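Local structure of centromeric protein-C, isoform A (Drosophila melanogaster, 6O2K) at the interface of chains A and B. The protein probably acts as an adaptor between centromeric chromatin and the kinetochore, the part described here being its dimer-forming cupin domain. Numbering follows the deposited sequence. Chains: chain A/B, Centromeric protein-C, isoform A.

All four contacts belong to one two-fold symmetric interface between two cupin domains. Contacts 2 and 3 are neighbours, their C-alpha centres about 7 Å apart, and share A:Lys86, A:Ile140 and B:Leu64. Contact 1 lies about 12 Å from contact 2, sharing A:Leu64, and about 13 Å from contact 3, sharing A:Met138. Contact 4 is peripheral, about 13 Å from contact 3, sharing A:Met116, and about 24 Å from contact 1. The A:Tyr56 to B:Gly114 bond of contact 1 recurs in contact 3 as B:Tyr56 to A:Gly114. Contacts 2 and 3 form the mainly apolar centre, flanked by the strand pairing of contacts 1 and 4.

Contact 1: the interface of chains A and B. Residues chain A 14, 38, 40, 56, 64, 66, 138; chain B 88, 113-116.
A:Tyr56 meets B:Leu88 at about a right angle, its phenol tip against one leucine branch: the hydroxyl OH lies 3.3 Å from CD1 of B:Leu88. The same hydroxyl donates to the carbonyl O of B:Gly114 at 2.7 Å. The C=O...donor angle is 138°, the donor tilted from the carbonyl plane. A:Tyr66 OH, at the edge of the A:Tyr56 ring and in its plane, bonds that hydroxyl within chain A at 2.7 Å and is likely to steady it. Toward the ring's base, B:Met116, bent at chi2 and chi3, brings its methyl CE to 3.5 Å from CB of A:Tyr56. The other branch of B:Leu88 points tip to tip at A:Met138, a tight pair with CD2 3.5 Å from CE. A phenylalanine in place of A:Tyr56 would probably leave the B:Gly114 carbonyl without this donor and A:Tyr66 OH without its mate. A:Ala40 N reaches OD1 of the B:Asp115 carboxylate at 2.8 Å, nearly straight (174° at H), on its anti side but tilted out of the carboxylate plane. In this part of the cupin dimer interface, A:Ser38 of strand 37-38 forms an antiparallel bridge with B:Met116 of strand 116-119, and A:Leu14 of helix 6-18 packs beside B:Gly114.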
# COMPACT_ATOMS: atom_id res chain seq x y z
N LEU A 14 -3.10 -6.18 -12.44
CA LEU A 14 -2.15 -5.30 -11.77
C LEU A 14 -1.09 -6.12 -11.04
O LEU A 14 0.11 -5.86 -11.16
CB LEU A 14 -2.87 -4.37 -10.79
CG LEU A 14 -1.93 -3.66 -9.81
CD1 LEU A 14 -1.07 -2.65 -10.56
CD2 LEU A 14 -2.71 -3.00 -8.71
N SER A 38 -1.33 9.70 -10.28
CA SER A 38 -0.34 8.84 -10.92
C SER A 38 -0.98 7.48 -11.13
O SER A 38 -1.29 6.77 -10.16
CB SER A 38 0.93 8.73 -10.08
OG SER A 38 1.95 8.05 -10.80
N ALA A 40 -1.58 3.50 -12.41
CA ALA A 40 -0.76 2.29 -12.40
C ALA A 40 -0.11 2.06 -13.76
O ALA A 40 0.98 1.48 -13.84
CB ALA A 40 -1.60 1.08 -11.96
N TYR A 56 5.63 5.63 -8.28
CA TYR A 56 4.63 6.57 -8.74
C TYR A 56 5.26 7.94 -8.96
O TYR A 56 6.27 8.28 -8.34
CB TYR A 56 3.48 6.70 -7.72
CG TYR A 56 2.64 5.46 -7.63
CD1 TYR A 56 1.65 5.20 -8.57
CD2 TYR A 56 2.83 4.54 -6.60
CE1 TYR A 56 0.89 4.05 -8.50
CE2 TYR A 56 2.08 3.39 -6.53
CZ TYR A 56 1.12 3.15 -7.48
OH TYR A 56 0.36 2.00 -7.39
N LEU A 64 6.91 6.84 -3.07
CA LEU A 64 5.99 5.71 -2.97
C LEU A 64 6.23 4.80 -4.17
O LEU A 64 6.04 5.23 -5.31
CB LEU A 64 4.53 6.19 -2.95
CG LEU A 64 3.47 5.07 -2.86
CD1 LEU A 64 3.61 4.33 -1.52
CD2 LEU A 64 2.06 5.64 -2.97
N TYR A 66 7.41 0.41 -5.59
CA TYR A 66 7.44 -1.04 -5.45
C TYR A 66 8.84 -1.54 -5.74
O TYR A 66 9.51 -1.05 -6.66
CB TYR A 66 6.45 -1.75 -6.41
CG TYR A 66 5.01 -1.31 -6.25
CD1 TYR A 66 4.46 -0.32 -7.06
CD2 TYR A 66 4.19 -1.90 -5.29
CE1 TYR A 66 3.14 0.09 -6.91
CE2 TYR A 66 2.86 -1.49 -5.14
CZ TYR A 66 2.34 -0.51 -5.95
OH TYR A 66 1.02 -0.12 -5.78
N MET A 138 6.06 -2.92 -1.06
CA MET A 138 5.77 -1.50 -1.25
C MET A 138 6.67 -0.69 -0.33
O MET A 138 6.82 -1.02 0.85
CB MET A 138 4.30 -1.18 -0.94
CG MET A 138 3.96 0.30 -1.16
SD MET A 138 2.28 0.68 -0.63
CE MET A 138 1.33 -0.16 -1.89
N LEU B 88 -4.56 5.36 -2.54
CA LEU B 88 -4.10 4.33 -3.46
C LEU B 88 -5.13 3.20 -3.49
O LEU B 88 -5.35 2.54 -2.47
CB LEU B 88 -2.73 3.80 -3.04
CG LEU B 88 -2.11 2.64 -3.80
CD1 LEU B 88 -1.90 3.00 -5.26
CD2 LEU B 88 -0.79 2.27 -3.15
N VAL B 113 -7.85 0.21 -9.76
CA VAL B 113 -6.95 -0.46 -8.84
C VAL B 113 -5.50 -0.16 -9.20
O VAL B 113 -5.10 -0.19 -10.38
CB VAL B 113 -7.24 -1.97 -8.82
CG1 VAL B 113 -6.86 -2.64 -10.14
CG2 VAL B 113 -6.54 -2.61 -7.63
N GLY B 114 -4.70 0.17 -8.18
CA GLY B 114 -3.32 0.54 -8.35
C GLY B 114 -3.09 2.00 -8.68
O GLY B 114 -1.93 2.46 -8.66
N ASP B 115 -4.15 2.76 -8.97
CA ASP B 115 -4.02 4.19 -9.20
C ASP B 115 -3.92 4.93 -7.87
O ASP B 115 -4.48 4.51 -6.86
CB ASP B 115 -5.21 4.74 -9.99
CG ASP B 115 -5.32 4.17 -11.38
OD1 ASP B 115 -4.37 3.51 -11.86
OD2 ASP B 115 -6.39 4.38 -12.02
N MET B 116 -3.21 6.06 -7.89
CA MET B 116 -2.99 6.87 -6.70
C MET B 116 -3.26 8.35 -7.00
O MET B 116 -3.06 8.83 -8.12
CB MET B 116 -1.54 6.72 -6.19
CG MET B 116 -1.25 7.43 -4.88
SD MET B 116 -0.51 9.05 -5.23
CE MET B 116 1.04 8.50 -5.90

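Contact 2: the interface of chains A and B. Residues chain A 64, 86, 140, 142; chain B 64, 86, 140-141.
A:Ile140 and B:Ile140 face each other tip to tip close to the two-fold axis of the cupin dimer, and apolar contact dominates this patch. The gamma-methyls do the touching, CG2 of A:Ile140 lying 3.6 Å from CG2 of B:Ile140. In both copies CG2 is anti to the backbone N while CG1 is anti to the carbonyl carbon (chi1 -53° in A:Ile140), which turns one branch toward its twin and leaves the other for a leucine. That second branch ends at A:Leu64: CD1 of B:Ile140 comes within 3.9 Å of CD1 of A:Leu64 and is equally near the sister methyl CD2. The reciprocal pair repeats the tip-to-tip meeting, with A:Ile140 CD1 3.9 Å from B:Leu64 CD1. Each isoleucine thus touches both its twin and the opposite leucine.

The lysines contribute through their aliphatic stems. B:Lys86 and A:Leu64 run past each other in opposite directions, with CD of the lysine 4.0 Å from CD2 of the leucine. A:Lys86 passes B:Leu64 likewise at 4.2 Å, CD to CD2. Both lysine chains turn only at chi4, so the stem stays extended alongside the leucine.

Direct polar bonds across the patch are absent. A water may bridge the chains here: its leg to OG of the poorly ordered A:Ser142 is doubtful, while the carbonyl O of B:Arg141 stands 3.0 Å from the water oxygen.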
# COMPACT_ATOMS: atom_id res chain seq x y z
N LEU A 64 6.91 6.84 -3.07
CA LEU A 64 5.99 5.71 -2.97
C LEU A 64 6.23 4.80 -4.17
O LEU A 64 6.04 5.23 -5.31
CB LEU A 64 4.53 6.19 -2.95
CG LEU A 64 3.47 5.07 -2.86
CD1 LEU A 64 3.61 4.33 -1.52
CD2 LEU A 64 2.06 5.64 -2.97
N LYS A 86 8.58 3.06 5.55
CA LYS A 86 7.69 1.94 5.83
C LYS A 86 7.79 0.94 4.69
O LYS A 86 7.78 1.34 3.52
CB LYS A 86 6.25 2.41 6.01
CG LYS A 86 5.99 3.24 7.27
CD LYS A 86 4.56 3.79 7.25
CE LYS A 86 4.23 4.61 8.49
NZ LYS A 86 4.86 5.96 8.47
N ILE A 140 7.33 3.10 1.26
CA ILE A 140 6.61 4.33 1.57
C ILE A 140 7.54 5.24 2.36
O ILE A 140 7.89 4.93 3.50
CB ILE A 140 5.32 4.04 2.36
CG1 ILE A 140 4.47 3.00 1.63
CG2 ILE A 140 4.53 5.32 2.61
CD1 ILE A 140 3.39 2.35 2.48
N SER A 142 8.09 9.13 3.99
CA SER A 142 7.19 10.17 4.52
C SER A 142 7.80 11.56 4.48
O SER A 142 8.93 11.74 4.03
CB SER A 142 6.77 9.84 5.95
OG SER A 142 5.84 8.77 5.97
OXT SER A 142 7.19 12.53 4.90
N LEU B 64 -1.17 5.10 8.17
CA LEU B 64 -1.27 4.16 7.06
C LEU B 64 -2.44 3.22 7.35
O LEU B 64 -2.44 2.54 8.38
CB LEU B 64 0.03 3.37 6.89
CG LEU B 64 0.08 2.39 5.73
CD1 LEU B 64 0.06 3.14 4.43
CD2 LEU B 64 1.35 1.53 5.82
N LYS B 86 -1.95 10.38 0.49
CA LYS B 86 -2.04 9.72 -0.80
C LYS B 86 -3.14 8.67 -0.70
O LYS B 86 -3.20 7.93 0.28
CB LYS B 86 -0.71 9.07 -1.19
CG LYS B 86 0.46 10.04 -1.26
CD LYS B 86 1.75 9.41 -1.73
CE LYS B 86 2.89 10.45 -1.66
NZ LYS B 86 3.17 10.90 -0.27
N ILE B 140 -2.55 6.87 2.90
CA ILE B 140 -1.17 7.06 3.31
C ILE B 140 -0.99 8.53 3.65
O ILE B 140 -1.01 9.37 2.75
CB ILE B 140 -0.19 6.66 2.21
CG1 ILE B 140 -0.45 5.23 1.74
CG2 ILE B 140 1.25 6.91 2.68
CD1 ILE B 140 0.32 4.83 0.45
N ARG B 141 -0.77 8.84 4.92
CA ARG B 141 -0.60 10.24 5.31
C ARG B 141 0.87 10.54 5.57
O ARG B 141 1.64 9.67 5.97
CB ARG B 141 -1.44 10.56 6.54
CG ARG B 141 -2.90 10.15 6.38
CD ARG B 141 -3.82 11.11 7.11
NE ARG B 141 -3.67 11.02 8.56
CZ ARG B 141 -4.14 11.91 9.43
NH1 ARG B 141 -3.97 11.73 10.73
NH2 ARG B 141 -4.79 12.99 9.00
O HOH W 1 3.87 8.35 4.49

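Contact 3: the interface of chains A and B. Residues chain A 86, 88, 114, 116, 138, 140; chain B 56, 58, 64, 66, 138.
A:Met116 sets CG between its own backbone N and carbonyl carbon (chi1 62°); with an extended chi2 this puts CG over the ring of B:Tyr56 and SD among B:Leu64 and B:Thr58, and the bend at chi3 turns CE toward B:Thr58 CG2. In B:Tyr56, chi1 sends the ring toward chain A and chi2 of -83° turns its face to that methionine. CG of A:Met116 stands 3.8 Å above the ring plane of B:Tyr56, offset toward the rim, and the two side chains meet at an oblique angle. The sulfur SD lies 3.6 Å from CD2 of B:Leu64, where the two side chains slide past each other in opposite directions. B:Thr58 approaches at about a right angle, its methyl CG2 3.7 Å from the same SD.

At the far end of the ring, B:Tyr56 OH donates to the carbonyl O of A:Gly114 at 2.7 Å, in the carbonyl plane, on a lone pair (C=O...donor angle 140°). B:Tyr66 OH bonds it too, so the hydroxyl is bonded from both chains. The A:Leu88 side chain crosses that of B:Tyr56 at about a right angle, CD1 3.7 Å from OH. That CD1 also touches CD2 of B:Leu64 and, at 3.9 Å, the methyl CE of B:Met138. The two Met138 side chains meet tip to tip, SD of A:Met138 4.0 Å from SD of B:Met138.

In this part of the two-fold cupin dimer interface, strands 85-89, 116-119 and 135-141 and the A:Gly114 loop face strands 64-69 and 135-141 of chain B and its B:Tyr56 and B:Thr58 loop.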
# COMPACT_ATOMS: atom_id res chain seq x y z
N LYS A 86 8.58 3.06 5.55
CA LYS A 86 7.69 1.94 5.83
C LYS A 86 7.79 0.94 4.69
O LYS A 86 7.78 1.34 3.52
CB LYS A 86 6.25 2.41 6.01
CG LYS A 86 5.99 3.24 7.27
CD LYS A 86 4.56 3.79 7.25
CE LYS A 86 4.23 4.61 8.49
NZ LYS A 86 4.86 5.96 8.47
N LEU A 88 5.86 -2.44 3.18
CA LEU A 88 4.59 -3.16 3.25
C LEU A 88 4.54 -4.23 2.17
O LEU A 88 4.69 -3.92 0.98
CB LEU A 88 3.41 -2.19 3.09
CG LEU A 88 1.98 -2.72 3.20
CD1 LEU A 88 1.06 -1.68 3.80
CD2 LEU A 88 1.46 -3.15 1.83
N GLY A 114 0.47 -7.98 3.20
CA GLY A 114 -0.27 -7.08 4.05
C GLY A 114 0.44 -6.65 5.32
O GLY A 114 0.00 -5.68 5.96
N MET A 116 3.51 -4.94 7.53
CA MET A 116 4.43 -3.83 7.32
C MET A 116 5.40 -3.74 8.49
O MET A 116 5.19 -4.32 9.57
CB MET A 116 3.70 -2.48 7.17
CG MET A 116 2.91 -2.09 8.39
SD MET A 116 2.77 -0.32 8.56
CE MET A 116 4.51 0.10 8.76
N MET A 138 6.06 -2.92 -1.06
CA MET A 138 5.77 -1.50 -1.25
C MET A 138 6.67 -0.69 -0.33
O MET A 138 6.82 -1.02 0.85
CB MET A 138 4.30 -1.18 -0.94
CG MET A 138 3.96 0.30 -1.16
SD MET A 138 2.28 0.68 -0.63
CE MET A 138 1.33 -0.16 -1.89
N ILE A 140 7.33 3.10 1.26
CA ILE A 140 6.61 4.33 1.57
C ILE A 140 7.54 5.24 2.36
O ILE A 140 7.89 4.93 3.50
CB ILE A 140 5.32 4.04 2.36
CG1 ILE A 140 4.47 3.00 1.63
CG2 ILE A 140 4.53 5.32 2.61
CD1 ILE A 140 3.39 2.35 2.48
N TYR B 56 -3.11 0.53 10.48
CA TYR B 56 -2.01 -0.16 11.12
C TYR B 56 -1.63 0.54 12.41
O TYR B 56 -1.56 1.77 12.48
CB TYR B 56 -0.79 -0.23 10.18
CG TYR B 56 -1.00 -1.11 8.97
CD1 TYR B 56 -0.81 -2.49 9.05
CD2 TYR B 56 -1.37 -0.57 7.74
CE1 TYR B 56 -0.99 -3.30 7.94
CE2 TYR B 56 -1.55 -1.37 6.63
CZ TYR B 56 -1.36 -2.74 6.74
OH TYR B 56 -1.54 -3.54 5.63
N THR B 58 0.82 1.57 13.90
CA THR B 58 2.15 2.16 13.86
C THR B 58 2.36 3.10 15.04
O THR B 58 1.43 3.44 15.78
CB THR B 58 2.38 2.93 12.55
OG1 THR B 58 1.40 3.97 12.43
CG2 THR B 58 2.28 2.00 11.35
N LEU B 64 -1.17 5.10 8.17
CA LEU B 64 -1.27 4.16 7.06
C LEU B 64 -2.44 3.22 7.35
O LEU B 64 -2.44 2.54 8.38
CB LEU B 64 0.03 3.37 6.89
CG LEU B 64 0.08 2.39 5.73
CD1 LEU B 64 0.06 3.14 4.43
CD2 LEU B 64 1.35 1.53 5.82
N TYR B 66 -6.68 1.66 5.76
CA TYR B 66 -7.61 1.33 4.69
C TYR B 66 -8.96 1.95 4.97
O TYR B 66 -9.41 1.99 6.12
CB TYR B 66 -7.78 -0.20 4.53
CG TYR B 66 -6.49 -0.91 4.21
CD1 TYR B 66 -6.01 -0.97 2.92
CD2 TYR B 66 -5.75 -1.51 5.23
CE1 TYR B 66 -4.79 -1.61 2.63
CE2 TYR B 66 -4.56 -2.16 4.96
CZ TYR B 66 -4.08 -2.20 3.66
OH TYR B 66 -2.88 -2.84 3.42
N MET B 138 -6.27 2.43 0.09
CA MET B 138 -5.26 2.63 1.11
C MET B 138 -5.04 4.12 1.29
O MET B 138 -4.92 4.86 0.31
CB MET B 138 -3.95 1.94 0.72
CG MET B 138 -2.81 2.07 1.75
SD MET B 138 -1.22 1.38 1.13
CE MET B 138 -1.54 -0.40 1.18

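Contact 4: the interface of chains A and B. Residues chain A 107-111, 116-117; chain B 31, 34, 36-37.
Strand 107-111 of one cupin domain receives the segment of its partner that runs from 3-10 helix 30-33 into strand 37-38, and B:Asn34 and B:Ser31 direct polar side chains at it. The amide nitrogen ND2 of B:Asn34 donates twice: to the hydroxyl OG of A:Ser109 at 2.9 Å and to the backbone O of A:His108 at 3.0 Å. Both acceptors lie near the asparagine's amide plane, which fixes the rotation of that group. The A:His108 carbonyl, however, is approached from above its plane, 48° out of it. CG of B:Asn34 is anti to the carbonyl carbon (chi1 -68°), and its amide runs past A:Val107, whose CG1 lies 3.8 Å from CG of the asparagine. An alanine at B:Asn34 would probably leave the A:His108 carbonyl and A:Ser109 OG without this shared donor and open a gap beside A:Val107.

B:Ser31 accepts from the backbone N of A:Val110 through its hydroxyl OG at 2.7 Å, nearly straight at 171° at H. Beyond it, CG2 of B:Val37 touches both A:Ser109 and A:Leu111; it is 3.9 Å from CB of A:Ser109 and 4.0 Å from CD2 of A:Leu111. B:Val37 also forms an antiparallel bridge with A:Ile117, whose CG1 packs against CB of B:Ser36.

By tying the partner's segment 31-37, ahead of its first long strands, to two strands of the cupin fold, the contact extends the dimer interface well beyond its apolar centre.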
# COMPACT_ATOMS: atom_id res chain seq x y z
N VAL A 107 17.22 -7.20 15.06
CA VAL A 107 15.87 -7.74 15.15
C VAL A 107 15.57 -8.40 13.82
O VAL A 107 15.90 -7.85 12.76
CB VAL A 107 14.83 -6.64 15.48
CG1 VAL A 107 13.43 -7.21 15.47
CG2 VAL A 107 15.15 -5.98 16.84
N HIS A 108 14.98 -9.59 13.86
CA HIS A 108 14.60 -10.30 12.65
C HIS A 108 13.08 -10.35 12.56
O HIS A 108 12.40 -10.75 13.52
CB HIS A 108 15.20 -11.72 12.64
CG HIS A 108 16.68 -11.75 12.89
ND1 HIS A 108 17.60 -11.34 11.94
CD2 HIS A 108 17.39 -12.12 13.97
CE1 HIS A 108 18.82 -11.47 12.44
NE2 HIS A 108 18.72 -11.94 13.67
N SER A 109 12.55 -9.97 11.41
CA SER A 109 11.12 -9.92 11.17
C SER A 109 10.78 -10.72 9.92
O SER A 109 11.50 -10.64 8.91
CB SER A 109 10.66 -8.46 10.98
OG SER A 109 10.83 -7.75 12.18
N VAL A 110 9.71 -11.50 9.99
CA VAL A 110 9.16 -12.22 8.85
C VAL A 110 7.82 -11.57 8.52
O VAL A 110 6.94 -11.48 9.38
CB VAL A 110 9.00 -13.72 9.14
CG1 VAL A 110 8.49 -14.44 7.92
CG2 VAL A 110 10.33 -14.33 9.58
N LEU A 111 7.67 -11.12 7.28
CA LEU A 111 6.49 -10.37 6.84
C LEU A 111 5.82 -11.09 5.69
O LEU A 111 6.46 -11.38 4.67
CB LEU A 111 6.88 -8.95 6.41
CG LEU A 111 7.75 -8.08 7.32
CD1 LEU A 111 7.94 -6.71 6.67
CD2 LEU A 111 7.11 -7.95 8.71
N MET A 116 3.51 -4.94 7.53
CA MET A 116 4.43 -3.83 7.32
C MET A 116 5.40 -3.74 8.49
O MET A 116 5.19 -4.32 9.57
CB MET A 116 3.70 -2.48 7.17
CG MET A 116 2.91 -2.09 8.39
SD MET A 116 2.77 -0.32 8.56
CE MET A 116 4.51 0.10 8.76
N ILE A 117 6.49 -3.02 8.24
CA ILE A 117 7.48 -2.71 9.26
C ILE A 117 7.88 -1.25 9.10
O ILE A 117 8.03 -0.76 7.97
CB ILE A 117 8.72 -3.64 9.17
CG1 ILE A 117 9.66 -3.40 10.36
CG2 ILE A 117 9.46 -3.47 7.82
CD1 ILE A 117 10.76 -4.44 10.48
N SER B 31 6.56 -12.67 14.32
CA SER B 31 7.15 -11.34 14.23
C SER B 31 6.21 -10.24 14.70
O SER B 31 6.67 -9.11 14.90
CB SER B 31 7.60 -11.06 12.80
OG SER B 31 8.62 -11.97 12.41
N ASN B 34 7.27 -8.04 17.49
CA ASN B 34 8.30 -7.02 17.29
C ASN B 34 7.69 -5.62 17.30
O ASN B 34 6.67 -5.38 16.65
CB ASN B 34 9.06 -7.25 15.98
CG ASN B 34 9.90 -8.51 15.99
OD1 ASN B 34 10.15 -9.10 17.04
ND2 ASN B 34 10.35 -8.93 14.81
N SER B 36 8.43 -2.84 15.94
CA SER B 36 8.35 -2.14 14.66
C SER B 36 7.39 -2.77 13.66
O SER B 36 7.13 -2.16 12.62
CB SER B 36 9.74 -2.08 14.01
OG SER B 36 10.55 -1.12 14.66
N VAL B 37 6.86 -3.96 13.94
CA VAL B 37 6.02 -4.65 12.97
C VAL B 37 4.55 -4.32 13.26
O VAL B 37 4.13 -4.29 14.42
CB VAL B 37 6.27 -6.17 13.00
CG1 VAL B 37 5.17 -6.93 12.28
CG2 VAL B 37 7.63 -6.50 12.39